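Local coordinates for laccase (Botrytis aclada, PDB 3SQR), which oxidises phenolic substrates such as hydroquinones with four coppers, reducing dioxygen to water, and probably serves in lignin breakdown and detoxification, at residues Arg129-Thr143 / Phe514-Cys526. Sequence-based numbering, arbitrary orientation.
With CU (copper (II) ion), chain E; CU (copper (II) ion), chain D.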
# COMPACT_ATOMS: atom_id res chain seq x y z
N ARG A 129 -10.53 4.46 4.46
CA ARG A 129 -11.17 3.95 5.68
C ARG A 129 -12.40 3.10 5.38
O ARG A 129 -12.66 2.16 6.10
CB ARG A 129 -11.54 5.14 6.51
CG ARG A 129 -11.96 4.80 7.86
CD ARG A 129 -12.44 6.04 8.55
NE ARG A 129 -12.72 5.80 9.97
CZ ARG A 129 -13.14 6.77 10.79
NH1 ARG A 129 -13.37 7.96 10.31
NH2 ARG A 129 -13.29 6.56 12.08
N GLN A 130 -13.16 3.48 4.34
CA GLN A 130 -14.40 2.84 3.96
C GLN A 130 -15.40 2.76 5.11
O GLN A 130 -16.13 1.79 5.21
CB GLN A 130 -14.14 1.41 3.44
CG GLN A 130 -13.14 1.35 2.25
CD GLN A 130 -13.71 1.90 0.97
OE1 GLN A 130 -14.86 2.33 0.91
NE2 GLN A 130 -12.90 1.89 -0.08
N LEU A 131 -15.47 3.80 5.88
CA LEU A 131 -16.54 3.93 6.92
C LEU A 131 -17.92 3.86 6.27
O LEU A 131 -18.27 4.68 5.41
CB LEU A 131 -16.32 5.20 7.71
CG LEU A 131 -17.27 5.52 8.85
CD1 LEU A 131 -17.26 4.41 9.81
CD2 LEU A 131 -16.83 6.87 9.50
N GLY A 132 -18.66 2.78 6.59
CA GLY A 132 -19.96 2.56 5.97
C GLY A 132 -19.96 2.10 4.53
O GLY A 132 -21.02 2.08 3.85
N SER A 133 -18.79 1.75 4.01
CA SER A 133 -18.71 1.24 2.68
C SER A 133 -17.80 0.01 2.59
O SER A 133 -17.06 -0.19 1.63
CB SER A 133 -18.27 2.34 1.71
OG SER A 133 -17.05 2.89 2.21
N LEU A 134 -17.90 -0.84 3.62
CA LEU A 134 -17.08 -2.02 3.77
C LEU A 134 -17.04 -2.82 2.49
O LEU A 134 -16.01 -3.38 2.09
CB LEU A 134 -17.75 -2.91 4.86
CG LEU A 134 -17.31 -4.35 4.82
CD1 LEU A 134 -15.86 -4.53 5.29
CD2 LEU A 134 -18.30 -5.18 5.76
N GLU A 135 -18.19 -2.87 1.79
CA GLU A 135 -18.35 -3.72 0.66
C GLU A 135 -17.59 -3.23 -0.60
O GLU A 135 -17.54 -3.88 -1.60
CB GLU A 135 -19.82 -3.92 0.35
CG GLU A 135 -20.51 -2.75 -0.19
CD GLU A 135 -20.93 -1.64 0.84
OE1 GLU A 135 -20.65 -1.73 2.08
OE2 GLU A 135 -21.61 -0.71 0.35
N TYR A 136 -16.92 -2.09 -0.47
CA TYR A 136 -16.17 -1.54 -1.54
C TYR A 136 -14.67 -1.45 -1.18
O TYR A 136 -13.89 -0.84 -1.92
CB TYR A 136 -16.74 -0.19 -1.95
CG TYR A 136 -18.16 -0.35 -2.51
CD1 TYR A 136 -18.40 -1.23 -3.57
CD2 TYR A 136 -19.22 0.30 -1.91
CE1 TYR A 136 -19.65 -1.40 -4.07
CE2 TYR A 136 -20.50 0.15 -2.43
CZ TYR A 136 -20.70 -0.73 -3.48
OH TYR A 136 -21.99 -0.93 -3.99
N ASP A 137 -14.28 -2.13 -0.11
CA ASP A 137 -12.87 -2.22 0.25
C ASP A 137 -11.99 -2.99 -0.73
O ASP A 137 -10.77 -2.81 -0.78
CB ASP A 137 -12.72 -2.76 1.66
CG ASP A 137 -11.36 -2.58 2.23
OD1 ASP A 137 -10.80 -1.44 2.11
OD2 ASP A 137 -10.85 -3.53 2.85
N GLY A 138 -12.62 -3.86 -1.51
CA GLY A 138 -11.95 -4.57 -2.60
C GLY A 138 -11.07 -5.72 -2.21
O GLY A 138 -10.22 -6.10 -2.99
N VAL A 139 -11.38 -6.43 -1.10
CA VAL A 139 -10.60 -7.56 -0.72
C VAL A 139 -11.41 -8.80 -1.13
O VAL A 139 -12.40 -9.05 -0.46
CB VAL A 139 -10.32 -7.67 0.73
CG1 VAL A 139 -9.45 -8.87 1.06
CG2 VAL A 139 -9.54 -6.32 1.18
N PRO A 140 -10.93 -9.53 -2.10
CA PRO A 140 -11.69 -10.72 -2.53
C PRO A 140 -11.59 -11.77 -1.46
O PRO A 140 -10.51 -11.99 -0.89
CB PRO A 140 -10.98 -11.12 -3.82
CG PRO A 140 -9.58 -10.70 -3.63
CD PRO A 140 -9.61 -9.49 -2.73
N GLY A 141 -12.71 -12.45 -1.18
CA GLY A 141 -12.72 -13.35 -0.06
C GLY A 141 -13.04 -12.74 1.27
O GLY A 141 -13.26 -13.46 2.25
N VAL A 142 -12.95 -11.41 1.38
CA VAL A 142 -13.33 -10.75 2.62
C VAL A 142 -14.50 -9.80 2.42
O VAL A 142 -15.55 -9.92 3.09
CB VAL A 142 -12.14 -9.98 3.22
CG1 VAL A 142 -12.62 -9.14 4.48
CG2 VAL A 142 -10.90 -10.92 3.50
N THR A 143 -14.37 -8.81 1.50
CA THR A 143 -15.44 -7.79 1.32
C THR A 143 -16.25 -7.94 0.04
O THR A 143 -17.24 -7.24 -0.19
CB THR A 143 -14.86 -6.38 1.38
OG1 THR A 143 -13.98 -6.21 0.30
CG2 THR A 143 -14.12 -6.15 2.69
N PHE A 514 -6.13 0.49 17.41
CA PHE A 514 -7.15 1.22 16.68
C PHE A 514 -8.47 1.13 17.43
O PHE A 514 -8.59 0.33 18.34
CB PHE A 514 -7.28 0.67 15.26
CG PHE A 514 -7.55 -0.80 15.19
CD1 PHE A 514 -6.52 -1.72 15.16
CD2 PHE A 514 -8.87 -1.29 15.08
CE1 PHE A 514 -6.75 -3.02 15.12
CE2 PHE A 514 -9.09 -2.63 14.97
CZ PHE A 514 -8.03 -3.50 14.96
N LYS A 515 -9.34 2.10 17.16
CA LYS A 515 -10.62 2.23 17.84
C LYS A 515 -11.68 1.44 17.14
O LYS A 515 -11.70 1.33 15.88
CB LYS A 515 -10.99 3.70 17.88
CG LYS A 515 -12.11 3.97 18.87
CD LYS A 515 -12.30 5.39 19.08
CE LYS A 515 -13.44 5.58 20.09
NZ LYS A 515 -13.77 7.01 20.15
N LEU A 516 -12.59 0.88 17.93
CA LEU A 516 -13.72 0.18 17.39
C LEU A 516 -14.70 1.19 16.83
O LEU A 516 -15.63 1.62 17.51
CB LEU A 516 -14.34 -0.72 18.49
CG LEU A 516 -13.63 -2.07 18.67
CD1 LEU A 516 -12.18 -1.94 18.63
CD2 LEU A 516 -14.09 -2.78 19.98
N ASP A 517 -14.46 1.62 15.58
CA ASP A 517 -15.17 2.75 15.02
C ASP A 517 -15.66 2.50 13.58
O ASP A 517 -16.17 3.40 12.91
CB ASP A 517 -14.28 4.01 15.08
CG ASP A 517 -13.03 3.89 14.22
OD1 ASP A 517 -12.97 2.91 13.47
OD2 ASP A 517 -12.15 4.76 14.35
N ASN A 518 -15.53 1.26 13.10
CA ASN A 518 -15.80 0.98 11.76
C ASN A 518 -16.21 -0.46 11.63
O ASN A 518 -15.40 -1.34 11.35
CB ASN A 518 -14.55 1.19 10.90
CG ASN A 518 -14.88 1.28 9.43
OD1 ASN A 518 -16.02 1.18 9.03
ND2 ASN A 518 -13.84 1.53 8.61
N PRO A 519 -17.48 -0.74 11.93
CA PRO A 519 -17.88 -2.15 11.78
C PRO A 519 -17.60 -2.71 10.39
O PRO A 519 -17.84 -2.04 9.37
CB PRO A 519 -19.38 -2.09 12.05
CG PRO A 519 -19.56 -0.93 12.86
CD PRO A 519 -18.56 0.12 12.42
N GLY A 520 -17.16 -3.95 10.33
CA GLY A 520 -16.79 -4.58 9.07
C GLY A 520 -15.83 -5.74 9.26
O GLY A 520 -15.59 -6.23 10.34
N SER A 521 -15.31 -6.19 8.15
CA SER A 521 -14.40 -7.27 8.12
C SER A 521 -13.15 -6.74 7.48
O SER A 521 -13.14 -6.52 6.26
CB SER A 521 -14.99 -8.39 7.31
OG SER A 521 -15.40 -7.92 6.04
N TRP A 522 -12.13 -6.60 8.30
CA TRP A 522 -10.92 -5.87 7.94
C TRP A 522 -9.69 -6.75 7.89
O TRP A 522 -9.25 -7.28 8.89
CB TRP A 522 -10.74 -4.72 8.91
CG TRP A 522 -11.94 -3.87 8.96
CD1 TRP A 522 -12.73 -3.60 10.06
CD2 TRP A 522 -12.53 -3.17 7.89
NE1 TRP A 522 -13.73 -2.81 9.73
CE2 TRP A 522 -13.65 -2.48 8.42
CE3 TRP A 522 -12.19 -2.97 6.56
CZ2 TRP A 522 -14.43 -1.65 7.67
CZ3 TRP A 522 -12.99 -2.13 5.79
CH2 TRP A 522 -14.12 -1.49 6.34
N LEU A 523 -9.14 -6.88 6.72
CA LEU A 523 -7.95 -7.66 6.49
C LEU A 523 -6.72 -6.98 7.12
O LEU A 523 -6.61 -5.74 7.11
CB LEU A 523 -7.72 -7.85 5.00
CG LEU A 523 -6.59 -8.80 4.60
CD1 LEU A 523 -6.97 -10.26 5.04
CD2 LEU A 523 -6.32 -8.73 3.12
N LEU A 524 -5.83 -7.77 7.70
CA LEU A 524 -4.53 -7.27 8.11
C LEU A 524 -3.53 -8.28 7.57
O LEU A 524 -3.73 -9.47 7.68
CB LEU A 524 -4.42 -7.19 9.63
CG LEU A 524 -3.00 -6.88 10.14
CD1 LEU A 524 -3.07 -6.00 11.38
CD2 LEU A 524 -2.21 -8.20 10.36
N HIS A 525 -2.49 -7.80 6.91
CA HIS A 525 -1.60 -8.69 6.24
C HIS A 525 -0.28 -8.05 5.98
O HIS A 525 -0.16 -6.83 5.97
CB HIS A 525 -2.19 -9.15 4.92
CG HIS A 525 -2.37 -8.05 3.94
ND1 HIS A 525 -1.52 -7.86 2.87
CD2 HIS A 525 -3.30 -7.07 3.86
CE1 HIS A 525 -1.95 -6.83 2.16
NE2 HIS A 525 -3.01 -6.31 2.76
N CYS A 526 0.73 -8.90 5.81
CA CYS A 526 2.00 -8.46 5.24
C CYS A 526 1.76 -8.06 3.78
O CYS A 526 1.07 -8.79 3.02
CB CYS A 526 3.03 -9.58 5.29
SG CYS A 526 4.55 -9.02 4.62
CU CU E . -4.42 -5.13 2.00
CU CU D . 6.10 -10.54 5.13
O HOH W 1 -11.59 3.49 11.23
O HOH W 2 -17.54 -0.19 6.77
O HOH W 3 -18.58 1.42 8.97
O HOH W 4 -10.91 -5.77 4.49
O HOH W 5 -3.33 -4.08 0.55
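Leu134 lies over one face of the Trp522 indole. Leu134 CD1 is 3.8 Å from the centroid of the six-membered ring of Trp522 and 18° off the ring normal, a CH-pi contact. The same methyl also touches Ser521, while CD2 packs on Gly520 CA. The carboxylate of Asp137 meets the indole at its edge, with the two planes 78° apart. Across the ring, Trp522 NE1 donates to Asn518 O in its own segment, 2.8 Å away and close to the ring plane, which helps fix the indole's rotation.

Asn518 turns its amide to the loop with CG anti to its backbone N. Asn518 ND2 gives a weak, bent bond to Arg129 O (2.8 Å); Gly469 is its stronger partner. OD1 lies against Leu131 CA and CD1, and a water links it to Gly132 N. Arg129 is extended from CG to NE, which carries the guanidinium out to Asp517. Arg129 NH2 and Asp517 OD2 form a salt bridge at 3.1 Å, with the planes 67° apart and a weak hydrogen bond. A water joins Arg129 NE to Asp517 OD1, and NH1 binds Tyr59 O.

Farther along, Val142 CG1 presses on Ser521 O (3.2 Å), and Val139 CG1 meets Leu523 CD2 (3.7 Å). One water bridges Asp137 OD2, Ser521 O and Leu523 N. Asp137 OD2 also accepts from His468 ND1, and its backbone O from His124 ND1. Asp137 thus sits in the second shell of His468, a copper ligand, and of His124, probably a ligand of the type 2 copper. His525 binds a trinuclear-cluster copper with His170 and His468; next to it, Cys526 binds the type 1 copper with His463 and His531.

The contact thus joins two cupredoxin domains: the loop between strands 123-125 and 152-158 packs on strand 520-526, which runs between strands 537-542 and 463-467.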